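Local coordinates for DUF115 domain-containing protein (Magnetospirillum magneticum AMB-1, PDB 5MU5), which is a Maf-type glycosyltransferase involved in forming bacterial flagella, where it probably attaches sugars to flagellin, at residues H272-I277 with F406-L411. Numbering follows the deposited sequence.
Sequences HTPVFI and FRELYL
The carbonyl O of V275 takes the amide of Y410 in a 2.8 Å N-to-O bond that meets the carbonyl almost head-on but bends at the hydrogen, and also lies close to CA of L409, a case of parallel strands sharing one acceptor between N-H and CA-H. Two further bonds, V275 N to E408 O and I277 N to Y410 O, keep V275, F276 and I277 abreast of L409, Y410 and L411. A water bridges the segments, donating to O of T273 and accepting from N of R407.

On one face, V275 and L409 lie side by side; CG1 of V275, set between the backbone N and carbonyl carbon (chi1 72°), reaches CG of L409 at 3.7 Å. On the other, Y410 crosses F276 with ring planes at 81°, CE1 of F276 standing 3.7 Å from CD1 of Y410, while CB of P274 abuts the tyrosine's edge. OH of Y410 donates to OE2 of E408 at 2.5 Å, meeting that oxygen's anti lone pair; a leucine here would probably leave the E408 carboxylate without this donor and open a gap where CE1 met CB of P274.

These adjacent parallel strands of the MptE-like region's mixed sheet are joined by a long helix-and-strand excursion; 299-303 flanks 275-278, 488-491 flanks 408-412, with F490 stacked on Y410, and helix 284-294 packs against F276, 515-528 against F406.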
# COMPACT_ATOMS: atom_id res chain seq x y z
N HIS A 272 -0.49 -28.71 -19.19
CA HIS A 272 0.81 -29.36 -19.12
C HIS A 272 1.88 -28.82 -20.07
O HIS A 272 3.03 -29.16 -19.93
CB HIS A 272 0.65 -30.86 -19.28
CG HIS A 272 -0.11 -31.50 -18.16
ND1 HIS A 272 -1.39 -31.98 -18.31
CD2 HIS A 272 0.23 -31.70 -16.86
CE1 HIS A 272 -1.81 -32.46 -17.15
NE2 HIS A 272 -0.85 -32.30 -16.26
N THR A 273 1.53 -27.98 -21.03
CA THR A 273 2.55 -27.38 -21.88
C THR A 273 3.39 -26.44 -21.01
O THR A 273 2.84 -25.65 -20.24
CB THR A 273 1.95 -26.56 -23.03
OG1 THR A 273 1.07 -27.38 -23.79
CG2 THR A 273 3.03 -26.05 -23.97
N PRO A 274 4.72 -26.52 -21.12
CA PRO A 274 5.50 -25.58 -20.33
C PRO A 274 5.41 -24.18 -20.89
O PRO A 274 5.12 -23.99 -22.06
CB PRO A 274 6.93 -26.11 -20.43
CG PRO A 274 6.93 -27.15 -21.47
CD PRO A 274 5.54 -27.42 -21.94
N VAL A 275 5.67 -23.21 -20.05
CA VAL A 275 5.68 -21.82 -20.46
C VAL A 275 7.06 -21.22 -20.17
O VAL A 275 7.69 -21.50 -19.14
CB VAL A 275 4.54 -21.03 -19.78
CG1 VAL A 275 4.81 -20.82 -18.31
CG2 VAL A 275 4.36 -19.69 -20.47
N PHE A 276 7.54 -20.43 -21.14
CA PHE A 276 8.77 -19.68 -21.01
C PHE A 276 8.41 -18.24 -20.77
O PHE A 276 7.78 -17.62 -21.63
CB PHE A 276 9.63 -19.74 -22.26
CG PHE A 276 10.17 -21.08 -22.58
CD1 PHE A 276 10.07 -22.15 -21.68
CD2 PHE A 276 10.83 -21.27 -23.76
CE1 PHE A 276 10.61 -23.36 -21.99
CE2 PHE A 276 11.37 -22.49 -24.07
CZ PHE A 276 11.27 -23.54 -23.20
N ILE A 277 8.79 -17.73 -19.60
CA ILE A 277 8.53 -16.34 -19.22
C ILE A 277 9.83 -15.61 -19.43
O ILE A 277 10.83 -15.96 -18.84
CB ILE A 277 8.06 -16.26 -17.77
CG1 ILE A 277 6.66 -16.86 -17.69
CG2 ILE A 277 8.03 -14.81 -17.30
CD1 ILE A 277 6.27 -17.36 -16.33
N PHE A 406 -1.02 -22.62 -16.45
CA PHE A 406 0.33 -23.14 -16.62
C PHE A 406 0.96 -23.43 -15.26
O PHE A 406 0.72 -22.73 -14.29
CB PHE A 406 1.17 -22.17 -17.44
CG PHE A 406 0.64 -21.96 -18.84
CD1 PHE A 406 0.83 -22.93 -19.81
CD2 PHE A 406 -0.07 -20.83 -19.16
CE1 PHE A 406 0.31 -22.77 -21.09
CE2 PHE A 406 -0.56 -20.64 -20.44
CZ PHE A 406 -0.36 -21.60 -21.41
N ARG A 407 1.74 -24.51 -15.21
CA ARG A 407 2.34 -24.98 -13.98
C ARG A 407 3.83 -25.26 -14.06
O ARG A 407 4.54 -25.06 -13.07
CB ARG A 407 1.57 -26.20 -13.49
CG ARG A 407 0.12 -25.89 -13.11
CD ARG A 407 0.04 -25.04 -11.85
NE ARG A 407 -1.34 -24.70 -11.47
CZ ARG A 407 -2.01 -23.62 -11.86
NH1 ARG A 407 -1.45 -22.73 -12.68
NH2 ARG A 407 -3.23 -23.41 -11.42
N GLU A 408 4.31 -25.68 -15.23
CA GLU A 408 5.72 -25.87 -15.46
C GLU A 408 6.21 -24.57 -16.10
O GLU A 408 5.85 -24.23 -17.21
CB GLU A 408 5.96 -27.07 -16.34
CG GLU A 408 7.42 -27.52 -16.38
CD GLU A 408 7.66 -28.68 -17.35
OE1 GLU A 408 6.73 -29.49 -17.54
OE2 GLU A 408 8.77 -28.80 -17.90
N LEU A 409 7.03 -23.84 -15.37
CA LEU A 409 7.46 -22.51 -15.77
C LEU A 409 8.95 -22.42 -15.87
O LEU A 409 9.65 -22.91 -15.01
CB LEU A 409 7.06 -21.48 -14.70
CG LEU A 409 5.68 -20.86 -14.70
CD1 LEU A 409 4.57 -21.88 -14.70
CD2 LEU A 409 5.56 -19.97 -13.48
N TYR A 410 9.43 -21.74 -16.91
CA TYR A 410 10.84 -21.47 -17.08
C TYR A 410 11.04 -19.98 -17.20
O TYR A 410 10.42 -19.33 -18.05
CB TYR A 410 11.38 -22.19 -18.30
CG TYR A 410 11.31 -23.69 -18.14
CD1 TYR A 410 10.15 -24.38 -18.45
CD2 TYR A 410 12.39 -24.41 -17.66
CE1 TYR A 410 10.08 -25.75 -18.28
CE2 TYR A 410 12.33 -25.78 -17.50
CZ TYR A 410 11.17 -26.44 -17.81
OH TYR A 410 11.10 -27.80 -17.67
N LEU A 411 11.89 -19.43 -16.35
CA LEU A 411 12.23 -18.02 -16.43
C LEU A 411 13.54 -17.77 -17.18
O LEU A 411 14.56 -18.37 -16.90
CB LEU A 411 12.34 -17.40 -15.05
CG LEU A 411 11.20 -17.65 -14.06
CD1 LEU A 411 11.61 -16.98 -12.76
CD2 LEU A 411 9.85 -17.14 -14.55
O HOH W 1 2.45 -26.02 -17.60